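Local coordinates for protein BT_4661 (Bacteroides thetaiotaomicron, PDB 4AK1) that binds heparin, and probably heparan sulphate, as a SusE-like surface protein of a gut bacterium, at residues Lys482-Asn487 with Asp583-Asn588; Thr372-Glu377 with Asn392-Gly397; Gln346-Asp351 with Thr421-Tyr426; Glu329-Ile334 with Thr406-Ser411. One frame throughout, in Å; residues are numbered along the deposited sequence.

Contact 1: Lys482-Asn487 with Asp583-Asn588; sequences KHNPNN and DFFYYN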
# COMPACT_ATOMS: atom_id res chain seq x y z
N LYS A 482 -4.61 -26.89 49.48
CA LYS A 482 -3.50 -25.97 49.74
C LYS A 482 -3.71 -25.19 51.05
O LYS A 482 -2.81 -25.13 51.90
CB LYS A 482 -3.29 -25.02 48.56
CG LYS A 482 -2.88 -25.69 47.26
CD LYS A 482 -1.69 -26.62 47.44
CE LYS A 482 -0.66 -26.41 46.34
NZ LYS A 482 0.54 -25.73 46.91
N HIS A 483 -4.91 -24.63 51.21
CA HIS A 483 -5.23 -23.84 52.39
C HIS A 483 -6.60 -24.19 52.93
O HIS A 483 -7.54 -24.34 52.14
CB HIS A 483 -5.18 -22.34 52.06
CG HIS A 483 -5.18 -21.45 53.28
ND1 HIS A 483 -4.10 -21.32 54.08
CD2 HIS A 483 -6.20 -20.68 53.85
CE1 HIS A 483 -4.39 -20.49 55.11
NE2 HIS A 483 -5.68 -20.10 54.97
N ASN A 484 -6.77 -24.34 54.26
CA ASN A 484 -5.74 -24.19 55.32
C ASN A 484 -5.24 -25.57 55.71
O ASN A 484 -6.01 -26.40 56.21
CB ASN A 484 -6.38 -23.48 56.54
CG ASN A 484 -5.40 -23.20 57.68
OD1 ASN A 484 -4.48 -23.96 57.93
ND2 ASN A 484 -5.65 -22.12 58.41
N PRO A 485 -3.93 -25.84 55.49
CA PRO A 485 -3.44 -27.19 55.70
C PRO A 485 -3.51 -27.61 57.17
O PRO A 485 -3.39 -28.79 57.46
CB PRO A 485 -1.98 -27.10 55.22
CG PRO A 485 -1.59 -25.71 55.56
CD PRO A 485 -2.82 -24.89 55.28
N ASN A 486 -3.73 -26.68 58.09
CA ASN A 486 -3.83 -27.04 59.52
C ASN A 486 -5.19 -27.59 59.96
O ASN A 486 -5.32 -28.11 61.08
CB ASN A 486 -3.45 -25.85 60.43
CG ASN A 486 -2.08 -25.26 60.08
OD1 ASN A 486 -1.98 -24.06 59.82
ND2 ASN A 486 -1.05 -26.10 60.03
N ASN A 487 -6.21 -27.47 59.11
CA ASN A 487 -7.57 -27.88 59.51
C ASN A 487 -8.52 -28.28 58.37
O ASN A 487 -9.59 -28.84 58.62
CB ASN A 487 -8.22 -26.82 60.41
CG ASN A 487 -8.24 -25.43 59.79
OD1 ASN A 487 -8.43 -25.26 58.59
ND2 ASN A 487 -8.07 -24.41 60.63
N ASP A 583 -1.21 -13.88 60.60
CA ASP A 583 -1.52 -15.18 59.98
C ASP A 583 -1.55 -15.07 58.46
O ASP A 583 -2.60 -15.26 57.82
CB ASP A 583 -2.84 -15.73 60.52
CG ASP A 583 -2.76 -16.08 62.01
OD1 ASP A 583 -1.65 -16.09 62.59
OD2 ASP A 583 -3.83 -16.34 62.60
N PHE A 584 -0.40 -14.72 57.89
CA PHE A 584 -0.23 -14.60 56.46
C PHE A 584 0.33 -15.89 55.89
O PHE A 584 1.26 -16.49 56.47
CB PHE A 584 0.75 -13.45 56.12
CG PHE A 584 0.33 -12.12 56.68
CD1 PHE A 584 -0.52 -11.28 55.95
CD2 PHE A 584 0.78 -11.70 57.92
CE1 PHE A 584 -0.90 -10.05 56.46
CE2 PHE A 584 0.40 -10.46 58.44
CZ PHE A 584 -0.44 -9.64 57.70
N PHE A 585 -0.24 -16.32 54.77
CA PHE A 585 0.16 -17.56 54.08
C PHE A 585 0.33 -17.26 52.59
O PHE A 585 -0.45 -16.48 52.04
CB PHE A 585 -0.92 -18.62 54.18
CG PHE A 585 -1.25 -19.05 55.58
CD1 PHE A 585 -2.09 -18.29 56.38
CD2 PHE A 585 -0.79 -20.27 56.05
CE1 PHE A 585 -2.42 -18.72 57.66
CE2 PHE A 585 -1.11 -20.71 57.34
CZ PHE A 585 -1.93 -19.93 58.14
N TYR A 586 1.30 -17.90 51.94
CA TYR A 586 1.47 -17.71 50.50
C TYR A 586 1.64 -19.05 49.82
O TYR A 586 2.40 -19.89 50.28
CB TYR A 586 2.71 -16.85 50.19
CG TYR A 586 2.86 -16.57 48.71
CD1 TYR A 586 2.16 -15.52 48.12
CD2 TYR A 586 3.70 -17.36 47.89
CE1 TYR A 586 2.28 -15.24 46.77
CE2 TYR A 586 3.82 -17.09 46.53
CZ TYR A 586 3.11 -16.03 45.98
OH TYR A 586 3.18 -15.74 44.64
N TYR A 587 0.97 -19.22 48.68
CA TYR A 587 1.08 -20.46 47.90
C TYR A 587 1.54 -20.12 46.49
O TYR A 587 0.82 -19.46 45.75
CB TYR A 587 -0.27 -21.19 47.89
CG TYR A 587 -0.68 -21.51 49.31
CD1 TYR A 587 -0.15 -22.61 49.97
CD2 TYR A 587 -1.54 -20.66 50.01
CE1 TYR A 587 -0.47 -22.88 51.30
CE2 TYR A 587 -1.89 -20.92 51.33
CZ TYR A 587 -1.36 -22.03 51.96
OH TYR A 587 -1.70 -22.27 53.27
N ASN A 588 2.75 -20.55 46.15
CA ASN A 588 3.27 -20.40 44.78
C ASN A 588 2.37 -21.22 43.85
O ASN A 588 2.01 -22.36 44.18
CB ASN A 588 4.71 -20.95 44.74
CG ASN A 588 5.48 -20.52 43.51
OD1 ASN A 588 5.04 -19.67 42.74
ND2 ASN A 588 6.68 -21.10 43.32
O HOH W 1 2.33 -24.12 46.63
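H483 carries its CG anti to the backbone N (chi1 -166°), which swings the imidazole out from strand 476-483 toward F585 and Y587, two residues apart on their own strand and each holding CG beside the backbone N. Its ND1 lies 2.7 Å from Y587 OH in a nearly straight hydrogen bond (163°) in which either atom could be the donor, and the phenol oxygen approaches at the imidazole edge, close to its plane. F585 is met differently: CE1 of H483 comes down over the centre of the F585 ring, 3.4 Å from CD1 of F585, in a T-shaped pair with planes at 66°. Histidine suits this place because one ring offers a polar edge and a C-H edge. K482 O passes 3.3 Å from CE1 of Y587, K482 CB lies over one face of that ring toward its rim, and CD of P485 is 3.5 Å from Y587 OH. A phenylalanine in place of Y587 would probably leave ND1 of H483 without its hydroxyl mate and the imidazole freer to turn over F585. A cis peptide leads into N484, whose OD1 accepts from N486 N at 2.8 Å in an Asx turn. A classic bulge, in which K482 and H483 both stand opposite M511, interrupts the regular pairing with strand 509-518. The contact joins strand 476-483, at the border of one sheet, to strand 583-588 of another; I668 of strand 661-674 touches H483 and F585, while F584 and Y586 pack on helix 607-615.

Contact 2: Thr372-Glu377 with Asn392-Gly397; sequences TDLQGE and NKIPVG
The CA atoms of L374 and I394 stand 6.3 Å apart, as do those of E377 and N392, so two irregular loops run past each other in opposite senses. The bond that crosses between them comes from a side chain: E377 OE1 accepts from K393 N at 3.0 Å, nearly straight at 166° although the N-H arrives from well above the carboxylate plane. A bend at chi2 (-62°) turns the E377 carboxylate to this N-H. The base of the same side chain lies against I394, E377 CB being 3.6 Å from CG1 of I394. Glutamate fits because its methylene part lies against an apolar neighbour while the charged end takes a backbone N-H. The next amide is served from within its own loop, I394 N giving to N392 OD1 at 3.0 Å in an Asx turn, while N392 ND2 binds K389 O. Side-chain oxygens thus satisfy two successive N-H groups. Alongside, the buried branched residues meet, CD2 of L374 lying 3.5 Å from CG2 of I394 and also near its CD1. On the exposed side, D373 CB rests 3.9 Å from CD of P395. E377 N is held to L374 O by a backbone bond of 2.8 Å, closing a turn through G376, whose positive phi suits glycine. L374 and I394 both press on Y399, and they also reach L418 and I420 respectively. Since each loop carries the chain between the sheet containing strands 364-367 and 397-407 and that containing 379-380 and 386-388, the arrangement is consistent with paired inter-sheet connections of a beta-sandwich.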
# COMPACT_ATOMS: atom_id res chain seq x y z
N THR A 372 13.40 -19.69 18.04
CA THR A 372 12.75 -18.92 19.10
C THR A 372 11.77 -19.74 19.92
O THR A 372 11.77 -19.69 21.15
CB THR A 372 12.04 -17.68 18.53
OG1 THR A 372 12.93 -17.01 17.64
CG2 THR A 372 11.63 -16.72 19.64
N ASP A 373 10.95 -20.54 19.24
CA ASP A 373 9.92 -21.28 19.96
C ASP A 373 10.42 -22.47 20.77
O ASP A 373 9.65 -23.09 21.50
CB ASP A 373 8.77 -21.66 19.03
CG ASP A 373 7.99 -20.44 18.56
OD1 ASP A 373 8.05 -19.38 19.22
OD2 ASP A 373 7.30 -20.55 17.53
N LEU A 374 11.72 -22.77 20.68
CA LEU A 374 12.31 -23.90 21.43
C LEU A 374 13.11 -23.43 22.64
O LEU A 374 13.46 -24.23 23.51
CB LEU A 374 13.21 -24.76 20.51
CG LEU A 374 12.52 -25.47 19.33
CD1 LEU A 374 13.50 -26.35 18.56
CD2 LEU A 374 11.33 -26.29 19.81
N GLN A 375 13.40 -22.13 22.68
CA GLN A 375 14.18 -21.53 23.77
C GLN A 375 13.47 -21.69 25.10
O GLN A 375 12.30 -21.36 25.24
CB GLN A 375 14.49 -20.05 23.45
CG GLN A 375 15.51 -19.94 22.31
CD GLN A 375 15.71 -18.54 21.77
OE1 GLN A 375 15.56 -17.55 22.49
NE2 GLN A 375 16.07 -18.45 20.49
N GLY A 376 14.17 -22.27 26.07
CA GLY A 376 13.56 -22.62 27.35
C GLY A 376 12.84 -23.97 27.36
O GLY A 376 12.46 -24.47 28.42
N GLU A 377 12.66 -24.57 26.18
CA GLU A 377 11.94 -25.85 26.07
C GLU A 377 12.85 -27.06 25.93
O GLU A 377 12.41 -28.19 26.17
CB GLU A 377 10.92 -25.82 24.92
CG GLU A 377 9.89 -24.69 24.96
CD GLU A 377 8.98 -24.71 26.18
OE1 GLU A 377 8.65 -25.80 26.71
OE2 GLU A 377 8.56 -23.61 26.60
N ASN A 392 5.66 -29.45 28.22
CA ASN A 392 6.38 -28.44 27.44
C ASN A 392 5.43 -27.71 26.47
O ASN A 392 4.40 -28.26 26.08
CB ASN A 392 7.56 -29.09 26.69
CG ASN A 392 7.15 -29.80 25.40
OD1 ASN A 392 6.96 -29.14 24.37
ND2 ASN A 392 7.03 -31.13 25.44
N LYS A 393 5.77 -26.48 26.09
CA LYS A 393 4.88 -25.63 25.29
C LYS A 393 5.31 -25.50 23.83
O LYS A 393 4.90 -24.56 23.16
CB LYS A 393 4.79 -24.22 25.89
CG LYS A 393 4.47 -24.20 27.37
CD LYS A 393 3.01 -24.45 27.64
CE LYS A 393 2.69 -24.24 29.12
NZ LYS A 393 1.41 -24.92 29.45
N ILE A 394 6.14 -26.42 23.34
CA ILE A 394 6.56 -26.34 21.93
C ILE A 394 5.34 -26.43 21.00
O ILE A 394 4.59 -27.41 21.06
CB ILE A 394 7.58 -27.44 21.55
CG1 ILE A 394 8.79 -27.40 22.49
CG2 ILE A 394 7.98 -27.30 20.08
CD1 ILE A 394 9.76 -28.58 22.35
N PRO A 395 5.15 -25.41 20.14
CA PRO A 395 4.04 -25.44 19.20
C PRO A 395 4.22 -26.56 18.19
O PRO A 395 5.36 -26.96 17.90
CB PRO A 395 4.14 -24.07 18.48
CG PRO A 395 4.95 -23.21 19.41
CD PRO A 395 5.94 -24.17 20.00
N VAL A 396 3.11 -27.05 17.65
CA VAL A 396 3.19 -27.97 16.52
C VAL A 396 4.00 -27.31 15.40
O VAL A 396 3.86 -26.12 15.12
CB VAL A 396 1.80 -28.45 16.00
CG1 VAL A 396 1.02 -29.15 17.10
CG2 VAL A 396 0.97 -27.31 15.43
N GLY A 397 4.87 -28.09 14.77
CA GLY A 397 5.69 -27.57 13.70
C GLY A 397 6.95 -28.38 13.54
O GLY A 397 7.16 -29.37 14.24

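Contact 3: Gln346-Asp351 with Thr421-Tyr426; sequences QAVEID and TANPNY
Q346 meets the loop 421-426 with nearly every polar group it has. Its OE1 accepts from N423 N at 2.9 Å, the donor lying in the carbonyl plane on a lone pair with the bond at 163°. Its NE2 is set over the centre of the Y426 ring, 3.7 Å from CG of Y426, with amide and ring planes 39° apart, so that the carboxamide covers a face while its oxygen stays on the backbone. In return, ND2 of N423 donates to Q346 O at 3.0 Å, almost straight and within the plane of its own amide. Q346 N adds a weak bond to T421 O, and A347 CB sits near the edge of the Y426 ring. Glutamine suits the site, being long and flat enough for both tasks. With an alanine here instead of Q346, N423 N would probably lose its side-chain acceptor and a gap would open over the Y426 ring. In the second shell, N423 CG lies anti to the main-chain N (chi1 -175°), which directs ND2 to Q346 and lets OD1 accept from N425 N at 2.8 Å, an Asx turn. A type I turn closed by Y426 N to N423 O carries the tyrosine round to Q346. T523 O receives ND2 of both N423 and N425, and D43 of the second subunit binds A422 N. The contact follows directly on the parallel strands 342-345 and 410-421, where T421 pairs with D344, while N423 and N425 lean on V525 of strand 525-535 in the next sheet.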
# COMPACT_ATOMS: atom_id res chain seq x y z
N GLN A 346 2.52 -33.13 20.84
CA GLN A 346 2.64 -32.01 21.76
C GLN A 346 2.68 -32.44 23.23
O GLN A 346 2.04 -33.44 23.61
CB GLN A 346 1.43 -31.11 21.67
CG GLN A 346 1.11 -30.55 20.31
CD GLN A 346 -0.31 -30.05 20.33
OE1 GLN A 346 -1.26 -30.83 20.16
NE2 GLN A 346 -0.46 -28.75 20.55
N ALA A 347 3.43 -31.67 24.03
CA ALA A 347 3.37 -31.73 25.50
C ALA A 347 3.89 -33.02 26.17
O ALA A 347 3.65 -33.26 27.36
CB ALA A 347 1.98 -31.38 26.01
N VAL A 348 4.62 -33.85 25.43
CA VAL A 348 5.10 -35.09 26.03
C VAL A 348 6.59 -35.00 26.34
O VAL A 348 7.31 -34.19 25.78
CB VAL A 348 4.77 -36.35 25.18
CG1 VAL A 348 3.27 -36.44 24.94
CG2 VAL A 348 5.55 -36.36 23.88
N GLU A 349 7.05 -35.85 27.26
CA GLU A 349 8.47 -35.93 27.59
C GLU A 349 9.24 -36.56 26.42
O GLU A 349 8.79 -37.55 25.84
CB GLU A 349 8.64 -36.76 28.86
CG GLU A 349 10.08 -37.00 29.27
CD GLU A 349 10.16 -37.83 30.55
OE1 GLU A 349 9.51 -37.47 31.55
OE2 GLU A 349 10.88 -38.85 30.54
N ILE A 350 10.38 -35.97 26.06
CA ILE A 350 11.22 -36.55 25.03
C ILE A 350 12.69 -36.51 25.49
O ILE A 350 13.16 -35.45 25.93
CB ILE A 350 11.10 -35.83 23.66
CG1 ILE A 350 9.64 -35.57 23.27
CG2 ILE A 350 11.78 -36.66 22.58
CD1 ILE A 350 9.46 -34.58 22.12
N ASP A 351 13.37 -37.64 25.42
CA ASP A 351 14.82 -37.68 25.62
C ASP A 351 15.47 -37.75 24.25
O ASP A 351 15.18 -38.67 23.47
CB ASP A 351 15.23 -38.91 26.42
CG ASP A 351 14.83 -38.84 27.86
OD1 ASP A 351 14.75 -37.73 28.44
OD2 ASP A 351 14.59 -39.93 28.44
N THR A 421 3.76 -32.89 16.27
CA THR A 421 2.42 -32.94 15.69
C THR A 421 1.37 -32.96 16.81
O THR A 421 1.71 -33.01 18.00
CB THR A 421 2.22 -34.15 14.77
OG1 THR A 421 2.43 -35.35 15.51
CG2 THR A 421 3.17 -34.11 13.55
N ALA A 422 0.09 -32.90 16.43
CA ALA A 422 -1.00 -32.74 17.40
C ALA A 422 -1.09 -33.95 18.35
O ALA A 422 -0.98 -35.09 17.91
CB ALA A 422 -2.32 -32.55 16.67
N ASN A 423 -1.23 -33.68 19.65
CA ASN A 423 -1.55 -34.72 20.64
C ASN A 423 -3.08 -34.77 20.73
O ASN A 423 -3.69 -33.75 20.97
CB ASN A 423 -0.94 -34.34 22.00
CG ASN A 423 -1.11 -35.41 23.07
OD1 ASN A 423 -2.05 -36.20 23.04
ND2 ASN A 423 -0.18 -35.45 24.02
N PRO A 424 -3.68 -35.96 20.51
CA PRO A 424 -5.14 -36.11 20.59
C PRO A 424 -5.71 -35.82 21.98
O PRO A 424 -6.93 -35.69 22.13
CB PRO A 424 -5.37 -37.58 20.21
CG PRO A 424 -4.06 -38.26 20.49
CD PRO A 424 -3.01 -37.23 20.19
N ASN A 425 -4.84 -35.70 22.98
CA ASN A 425 -5.24 -35.39 24.37
C ASN A 425 -4.99 -33.93 24.72
O ASN A 425 -5.32 -33.49 25.82
CB ASN A 425 -4.45 -36.27 25.34
CG ASN A 425 -4.76 -37.74 25.16
OD1 ASN A 425 -5.93 -38.11 24.99
ND2 ASN A 425 -3.73 -38.59 25.19
N TYR A 426 -4.40 -33.18 23.80
CA TYR A 426 -4.04 -31.79 24.09
C TYR A 426 -5.25 -30.90 24.41
O TYR A 426 -6.24 -30.86 23.67
CB TYR A 426 -3.21 -31.17 22.95
CG TYR A 426 -2.75 -29.77 23.28
CD1 TYR A 426 -1.69 -29.56 24.18
CD2 TYR A 426 -3.39 -28.64 22.74
CE1 TYR A 426 -1.28 -28.26 24.51
CE2 TYR A 426 -2.98 -27.35 23.06
CZ TYR A 426 -1.94 -27.17 23.94
OH TYR A 426 -1.55 -25.89 24.26

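Contact 4: Glu329-Ile334 with Thr406-Ser411; sequences EFIEPI and TNTKGS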
# COMPACT_ATOMS: atom_id res chain seq x y z
N GLU A 329 48.07 -35.98 28.86
CA GLU A 329 47.40 -37.15 28.31
C GLU A 329 46.65 -36.78 27.04
O GLU A 329 46.08 -35.71 26.94
CB GLU A 329 46.38 -37.65 29.34
CG GLU A 329 46.06 -39.14 29.31
CD GLU A 329 45.19 -39.53 30.49
OE1 GLU A 329 44.15 -38.89 30.71
OE2 GLU A 329 45.57 -40.46 31.22
N PHE A 330 46.67 -37.70 26.07
CA PHE A 330 45.94 -37.54 24.82
C PHE A 330 44.46 -37.22 25.06
O PHE A 330 43.80 -37.88 25.86
CB PHE A 330 46.11 -38.82 23.99
CG PHE A 330 45.38 -38.79 22.68
CD1 PHE A 330 45.89 -38.11 21.59
CD2 PHE A 330 44.17 -39.47 22.54
CE1 PHE A 330 45.21 -38.09 20.38
CE2 PHE A 330 43.48 -39.46 21.33
CZ PHE A 330 44.01 -38.77 20.25
N ILE A 331 43.99 -36.16 24.41
CA ILE A 331 42.58 -35.79 24.38
C ILE A 331 41.99 -36.34 23.08
O ILE A 331 42.44 -35.98 21.99
CB ILE A 331 42.37 -34.25 24.45
CG1 ILE A 331 42.74 -33.70 25.84
CG2 ILE A 331 40.95 -33.84 24.06
CD1 ILE A 331 41.74 -33.98 26.95
N GLU A 332 40.98 -37.20 23.19
CA GLU A 332 40.36 -37.78 22.01
C GLU A 332 39.56 -36.69 21.28
O GLU A 332 38.76 -36.00 21.92
CB GLU A 332 39.48 -38.97 22.40
CG GLU A 332 38.98 -39.82 21.26
CD GLU A 332 40.00 -40.81 20.75
OE1 GLU A 332 40.44 -41.70 21.51
OE2 GLU A 332 40.37 -40.70 19.57
N PRO A 333 39.81 -36.48 19.97
CA PRO A 333 39.01 -35.54 19.18
C PRO A 333 37.56 -36.01 19.07
O PRO A 333 37.29 -37.21 19.16
CB PRO A 333 39.65 -35.60 17.79
CG PRO A 333 41.03 -36.10 18.02
CD PRO A 333 40.93 -37.04 19.19
N ILE A 334 36.64 -35.06 18.85
CA ILE A 334 35.23 -35.36 18.66
C ILE A 334 35.00 -36.12 17.37
O ILE A 334 35.51 -35.74 16.32
CB ILE A 334 34.39 -34.06 18.67
CG1 ILE A 334 34.59 -33.34 20.01
CG2 ILE A 334 32.91 -34.37 18.40
CD1 ILE A 334 34.24 -31.86 20.02
N THR A 406 32.68 -28.93 21.63
CA THR A 406 34.03 -28.35 21.58
C THR A 406 34.92 -28.94 22.65
O THR A 406 34.51 -29.05 23.81
CB THR A 406 33.97 -26.82 21.82
OG1 THR A 406 33.21 -26.21 20.76
CG2 THR A 406 35.37 -26.18 21.87
N ASN A 407 36.13 -29.32 22.26
CA ASN A 407 37.21 -29.57 23.20
C ASN A 407 38.48 -28.91 22.66
O ASN A 407 38.42 -28.16 21.68
CB ASN A 407 37.37 -31.08 23.51
CG ASN A 407 37.80 -31.93 22.32
OD1 ASN A 407 38.19 -31.44 21.26
ND2 ASN A 407 37.77 -33.24 22.52
N THR A 408 39.63 -29.19 23.28
CA THR A 408 40.89 -28.54 22.91
C THR A 408 41.38 -28.94 21.51
O THR A 408 42.25 -28.28 20.94
CB THR A 408 42.01 -28.84 23.93
OG1 THR A 408 42.13 -30.25 24.11
CG2 THR A 408 41.70 -28.21 25.28
N LYS A 409 40.82 -30.02 20.96
CA LYS A 409 41.19 -30.49 19.63
C LYS A 409 40.35 -29.85 18.52
O LYS A 409 40.69 -29.97 17.34
CB LYS A 409 41.12 -32.03 19.53
CG LYS A 409 42.14 -32.77 20.40
CD LYS A 409 43.55 -32.65 19.86
CE LYS A 409 44.55 -33.32 20.79
NZ LYS A 409 44.60 -34.80 20.62
N GLY A 410 39.28 -29.16 18.89
CA GLY A 410 38.44 -28.45 17.93
C GLY A 410 36.95 -28.52 18.22
O GLY A 410 36.53 -28.91 19.32
N SER A 411 36.15 -28.10 17.23
CA SER A 411 34.69 -28.05 17.34
C SER A 411 34.01 -28.86 16.24
O SER A 411 34.56 -29.03 15.15
CB SER A 411 34.17 -26.62 17.31
OG SER A 411 34.34 -25.99 18.57
O HOH W 2 37.61 -32.33 18.65
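K409 and N407 make the polar links to the loop 329-334. K409, its chain bent at chi2 and chi4, brings NZ to I331 O at 2.8 Å, in the carbonyl plane; the ammonium also forms a salt bridge with E240 and lies 3.4 Å from CE1 of F330. A long flexible lysine can thus serve a carbonyl and a carboxylate together. N407 ND2 gives a weak bond to E332 O at 3.0 Å and another hydrogen bond to D361 O, outside both segments. A water extends the link, accepting from I334 N and donating to N407 OD1 at 2.8 Å. In van der Waals contact, methyl carbons of I331 and I334 rest on polar groups of the turn: CG2 of I331 is 3.6 Å from N407 ND2, and CD1 of I334 is 3.8 Å from G410 O. P333 lies against the aliphatic part of K409. N407 OD1 also accepts from K409 N, from above the carbonyl plane, in an Asx turn. Asparagine suits this position, since OD1 stabilises the turn while ND2 turns to the neighbouring loop. With N407 and G410 paired through both their backbone N-H groups, this is a two-residue beta-hairpin whose loop is a type I turn from N407 to G410.

How the contacts relate
Contacts 2, 3 and 4 share one group of strands, and contact 1 lies farther along the chain. Contacts 2 and 3 touch, V396 packing on Q346, and lie toward the end of strands 397-407 and 410-421 away from contact 4, whose centre is about 32 Å from that of contact 2. Contact 4 is at the surface, where a lysine and a water do much of the work; the other three are partly buried. Their chemistry differs: aromatic rings and one hydroxyl in contact 1, aliphatic branches with a carboxylate in contact 2, carboxamides in contact 3. Asx turns recur in all four, and contact 3 also has a hydrogen bond to the second subunit, through A422.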